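Afp (Microbacterium arborescens, PDB 2YJK) probably takes up iron and holds it in ferric form inside a twelve-subunit shell of the Dps family. Local coordinates at residues L123-I127 and A141-K145; M32-V36 and A65-A69. One frame throughout, in Å; residues are numbered along the deposited sequence.

Contact 1: residues L123-I127 and A141-K145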
loop_
_atom_site.group_PDB
_atom_site.type_symbol
_atom_site.label_atom_id
_atom_site.label_comp_id
_atom_site.label_asym_id
_atom_site.label_seq_id
_atom_site.Cartn_x
_atom_site.Cartn_y
_atom_site.Cartn_z
ATOM N N LEU C 123 -1.049 -17.276 -32.581
ATOM C CA LEU C 123 -0.556 -17.940 -31.352
ATOM C C LEU C 123 -0.532 -19.486 -31.495
ATOM O O LEU C 123 0.432 -20.157 -31.050
ATOM C CB LEU C 123 -1.315 -17.472 -30.114
ATOM C CG LEU C 123 -0.946 -16.043 -29.685
ATOM C CD1 LEU C 123 -2.114 -15.406 -28.959
ATOM C CD2 LEU C 123 0.343 -16.029 -28.829
ATOM N N GLN C 124 -1.555 -20.046 -32.143
ATOM C CA GLN C 124 -1.639 -21.492 -32.268
ATOM C C GLN C 124 -0.573 -21.961 -33.267
ATOM O O GLN C 124 0.168 -22.862 -32.973
ATOM C CB GLN C 124 -3.059 -21.967 -32.633
ATOM C CG GLN C 124 -3.269 -23.543 -32.594
ATOM C CD GLN C 124 -3.010 -24.155 -31.172
ATOM O OE1 GLN C 124 -3.498 -23.641 -30.153
ATOM N NE2 GLN C 124 -2.212 -25.220 -31.113
ATOM N N ALA C 125 -0.374 -21.242 -34.352
ATOM C CA ALA C 125 0.819 -21.512 -35.167
ATOM C C ALA C 125 2.169 -21.429 -34.378
ATOM O O ALA C 125 3.061 -22.248 -34.579
ATOM C CB ALA C 125 0.846 -20.613 -36.421
ATOM N N ALA C 126 2.317 -20.452 -33.482
ATOM C CA ALA C 126 3.588 -20.386 -32.720
ATOM C C ALA C 126 3.726 -21.579 -31.796
ATOM O O ALA C 126 4.769 -22.153 -31.734
ATOM C CB ALA C 126 3.750 -19.088 -31.967
ATOM N N ILE C 127 2.644 -21.977 -31.141
ATOM C CA ILE C 127 2.670 -23.104 -30.206
ATOM C C ILE C 127 3.020 -24.394 -30.932
ATOM O O ILE C 127 3.861 -25.153 -30.452
ATOM C CB ILE C 127 1.328 -23.244 -29.426
ATOM C CG1 ILE C 127 1.160 -22.022 -28.522
ATOM C CG2 ILE C 127 1.277 -24.542 -28.583
ATOM C CD1 ILE C 127 -0.259 -21.755 -28.170
ATOM N N ALA C 141 4.297 -18.263 -25.818
ATOM C CA ALA C 141 3.105 -18.284 -26.710
ATOM C C ALA C 141 1.945 -18.877 -25.964
ATOM O O ALA C 141 0.830 -18.360 -26.012
ATOM C CB ALA C 141 3.369 -19.093 -27.982
ATOM N N ILE C 142 2.215 -19.933 -25.208
ATOM C CA ILE C 142 1.179 -20.537 -24.371
ATOM C C ILE C 142 0.602 -19.564 -23.338
ATOM O O ILE C 142 -0.636 -19.453 -23.179
ATOM C CB ILE C 142 1.658 -21.837 -23.674
ATOM C CG1 ILE C 142 1.684 -22.986 -24.704
ATOM C CG2 ILE C 142 0.662 -22.193 -22.598
ATOM C CD1 ILE C 142 2.565 -24.216 -24.273
ATOM N N GLU C 143 1.492 -18.872 -22.618
ATOM C CA GLU C 143 1.045 -17.937 -21.600
ATOM C C GLU C 143 0.168 -16.806 -22.255
ATOM O O GLU C 143 -0.900 -16.469 -21.749
ATOM C CB GLU C 143 2.259 -17.354 -20.882
ATOM C CG GLU C 143 1.970 -16.128 -19.962
ATOM C CD GLU C 143 3.290 -15.472 -19.529
ATOM O OE1 GLU C 143 4.033 -16.125 -18.784
ATOM O OE2 GLU C 143 3.602 -14.336 -19.974
ATOM N N ILE C 144 0.604 -16.229 -23.367
ATOM C CA ILE C 144 -0.212 -15.207 -23.998
ATOM C C ILE C 144 -1.595 -15.790 -24.521
ATOM O O ILE C 144 -2.662 -15.161 -24.358
ATOM C CB ILE C 144 0.513 -14.549 -25.212
ATOM C CG1 ILE C 144 1.767 -13.735 -24.773
ATOM C CG2 ILE C 144 -0.490 -13.628 -25.977
ATOM C CD1 ILE C 144 2.785 -13.484 -25.916
ATOM N N LYS C 145 -1.567 -16.984 -25.156
ATOM C CA LYS C 145 -2.846 -17.641 -25.535
ATOM C C LYS C 145 -3.875 -17.836 -24.372
ATOM O O LYS C 145 -5.081 -17.620 -24.552
ATOM C CB LYS C 145 -2.621 -18.963 -26.257
ATOM C CG LYS C 145 -3.875 -19.337 -27.044
ATOM C CD LYS C 145 -3.667 -20.626 -27.867
ATOM C CE LYS C 145 -4.892 -20.932 -28.817
ATOM N NZ LYS C 145 -6.131 -21.124 -28.057
#

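Contact 2: residues M32-V36 and A65-A69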
loop_
_atom_site.group_PDB
_atom_site.type_symbol
_atom_site.label_atom_id
_atom_site.label_comp_id
_atom_site.label_asym_id
_atom_site.label_seq_id
_atom_site.Cartn_x
_atom_site.Cartn_y
_atom_site.Cartn_z
ATOM N N MET C 32 -0.678 -8.042 -31.343
ATOM C CA MET C 32 -0.901 -7.543 -29.991
ATOM C C MET C 32 -0.732 -6.034 -29.882
ATOM O O MET C 32 -1.457 -5.399 -29.169
ATOM C CB MET C 32 0.034 -8.220 -29.066
ATOM C CG MET C 32 -0.385 -9.702 -28.730
ATOM S SD MET C 32 -2.132 -9.902 -28.190
ATOM C CE MET C 32 -2.704 -10.826 -29.543
ATOM N N GLN C 33 0.245 -5.463 -30.584
ATOM C CA GLN C 33 0.500 -4.057 -30.523
ATOM C C GLN C 33 -0.603 -3.316 -31.318
ATOM O O GLN C 33 -0.989 -2.202 -30.894
ATOM C CB GLN C 33 1.920 -3.750 -31.079
ATOM C CG GLN C 33 2.417 -2.333 -30.894
ATOM C CD GLN C 33 2.450 -1.909 -29.417
ATOM O OE1 GLN C 33 1.580 -1.151 -28.968
ATOM N NE2 GLN C 33 3.427 -2.399 -28.668
ATOM N N ALA C 34 -1.056 -3.883 -32.459
ATOM C CA ALA C 34 -2.241 -3.368 -33.206
ATOM C C ALA C 34 -3.526 -3.343 -32.322
ATOM O O ALA C 34 -4.273 -2.362 -32.343
ATOM C CB ALA C 34 -2.516 -4.201 -34.479
ATOM N N LEU C 35 -3.720 -4.406 -31.515
ATOM C CA LEU C 35 -4.818 -4.509 -30.581
ATOM C C LEU C 35 -4.776 -3.444 -29.475
ATOM O O LEU C 35 -5.838 -2.947 -29.076
ATOM C CB LEU C 35 -4.855 -5.907 -29.993
ATOM C CG LEU C 35 -6.112 -6.240 -29.189
ATOM C CD1 LEU C 35 -7.298 -6.186 -30.115
ATOM C CD2 LEU C 35 -6.047 -7.573 -28.287
ATOM N N VAL C 36 -3.568 -3.017 -29.049
ATOM C CA VAL C 36 -3.456 -1.864 -28.143
ATOM C C VAL C 36 -4.108 -0.599 -28.812
ATOM O O VAL C 36 -4.951 0.105 -28.199
ATOM C CB VAL C 36 -1.966 -1.548 -27.774
ATOM C CG1 VAL C 36 -1.872 -0.164 -27.144
ATOM C CG2 VAL C 36 -1.401 -2.624 -26.770
ATOM N N ALA C 65 -3.040 -6.673 -23.940
ATOM C CA ALA C 65 -2.363 -6.753 -25.231
ATOM C C ALA C 65 -0.951 -6.099 -25.142
ATOM O O ALA C 65 0.054 -6.683 -25.604
ATOM C CB ALA C 65 -3.250 -6.082 -26.388
ATOM N N GLN C 66 -0.880 -4.917 -24.544
ATOM C CA GLN C 66 0.402 -4.263 -24.367
ATOM C C GLN C 66 1.401 -5.143 -23.604
ATOM O O GLN C 66 2.518 -5.223 -24.016
ATOM C CB GLN C 66 0.312 -2.875 -23.677
ATOM C CG GLN C 66 1.664 -2.111 -23.715
ATOM C CD GLN C 66 2.101 -1.786 -25.180
ATOM O OE1 GLN C 66 2.948 -2.486 -25.797
ATOM N NE2 GLN C 66 1.474 -0.774 -25.755
ATOM N N ASP C 67 0.989 -5.804 -22.523
ATOM C CA ASP C 67 1.895 -6.683 -21.795
ATOM C C ASP C 67 2.323 -7.828 -22.675
ATOM O O ASP C 67 3.507 -8.140 -22.741
ATOM C CB ASP C 67 1.287 -7.220 -20.501
ATOM C CG ASP C 67 1.220 -6.151 -19.399
ATOM O OD1 ASP C 67 2.150 -5.268 -19.291
ATOM O OD2 ASP C 67 0.211 -6.169 -18.615
ATOM N N TYR C 68 1.389 -8.404 -23.394
ATOM C CA TYR C 68 1.713 -9.550 -24.269
ATOM C C TYR C 68 2.653 -9.173 -25.376
ATOM O O TYR C 68 3.577 -9.921 -25.664
ATOM C CB TYR C 68 0.448 -10.203 -24.834
ATOM C CG TYR C 68 -0.497 -10.715 -23.778
ATOM C CD1 TYR C 68 -0.013 -11.187 -22.512
ATOM C CD2 TYR C 68 -1.873 -10.713 -24.009
ATOM C CE1 TYR C 68 -0.894 -11.640 -21.551
ATOM C CE2 TYR C 68 -2.769 -11.176 -23.025
ATOM C CZ TYR C 68 -2.279 -11.640 -21.844
ATOM O OH TYR C 68 -3.191 -12.043 -20.919
ATOM N N ALA C 69 2.465 -7.984 -25.955
ATOM C CA ALA C 69 3.357 -7.512 -27.036
ATOM C C ALA C 69 4.780 -7.408 -26.467
ATOM O O ALA C 69 5.754 -7.916 -27.068
ATOM C CB ALA C 69 2.872 -6.136 -27.619
#

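Contact 1: residues L123-I127 and A141-K145
Lys145 lies across Ile127 and runs on to Gln124, so a charged side chain does much of its work here through its carbons. Its CB is 4.1 Å from Ile127 CD1 and also faces Leu123. CG is anti to the backbone N (chi1 -160°), and the chain stays extended as far as CE, which sends it over the neighbouring helix. CD packs on Ile127 CD1 at 3.6 Å, the two side chains meeting at about a right angle. CE comes 3.3 Å from Gln124 OE1. The last bond bends (chi4 -61°), and NZ forms a salt bridge with Asp149 of its own helix. The amide nitrogen of Gln124 is likewise held within its helix, by Asp128.

The rest of the interface is apolar. Two alanines meet between the helices: Ala141 CB touches Ala126 CB at 4.0 Å and Ile127 CG1 at 3.7 Å. Ile127 CG1 also reaches Ile142 CG1. Leu123 spreads both methyls against Ile144, with CD1 and CD2 each 3.8 Å from Ile144 CG2. CD2 also touches the Ala141 carbonyl oxygen.

Val28 of helix 15-45 covers Leu123 and Ile144 from within the bundle. Thr136 of a neighbouring subunit packs on Ile127 and Lys145, so this side of the pair belongs to a subunit interface. The local axes are 9.3 Å apart and 151° from parallel. This antiparallel pairing of the last two long helices is typical of the four-helix bundle of the ferritin fold.

Contact 2: residues M32-V36 and A65-A69
Gln33 and Gln66 join their side-chain amides across two antiparallel helices of the ferritin four-helix bundle. Each amide gives one N-H and accepts one. Gln33 NE2 donates to Gln66 OE1 at 2.9 Å, and Gln66 NE2 donates to Gln33 OE1 at 3.2 Å. Both bonds are moderately bent, near 150° at the hydrogen, and both use an oxygen lone pair in the carbonyl plane. The amide planes are 36° apart, so the pair is twisted rather than flat. Both chains leave with CG anti to the backbone N (chi1 -171°) and bend at chi2, which brings the two amides together. A leucine in place of Gln33 would probably leave the Gln66 amide without its mate and free to turn.

Around this pair, Val36 CG2 lies 3.5 Å from Gln66 CB and touches the backbone of that turn. Ala69 CB lies 3.9 Å from Gln33 NE2 and also packs on Met32 CB. Leu35 CD2 rests on Ala65 CB.

Further out, Ala119 and Ile116 of helix 105-130 back Met32 and Leu35. Trp44 and Lys40 of a neighbouring subunit pack on Gln33 and Gln66. Asp70, which binds Fe(3+) in a structure of this protein though no iron is bound to it on this chain, has its side chain about 3 Å from that of Gln66, between nearest atoms. On the side of Tyr68, Met32 SD sits at the ring edge, near its plane, and Met32 CG is 4.0 Å from Tyr68 CB.

Overall arrangement
The two contacts join the four long helices of one ferritin-like bundle in pairs. Contact 2 comes first along the chain and pairs helix 15-45 with helix 51-78. Contact 1 follows and pairs helix 105-130 with helix 135-156. Their centres are 14 Å apart. They meet directly where Ile144 CG2 packs on Tyr68 CG at 3.7 Å, so the second helix of one pair lies against the second helix of the other. Both contacts are largely buried. Contact 2 lies nearer a bound iron oxide, about 7 Å from the Gln66 side chain against about 13 Å from that of Ile144. Both helix pairs therefore pack inside the bundle and also reach subunit interfaces of the twelve-chain assembly.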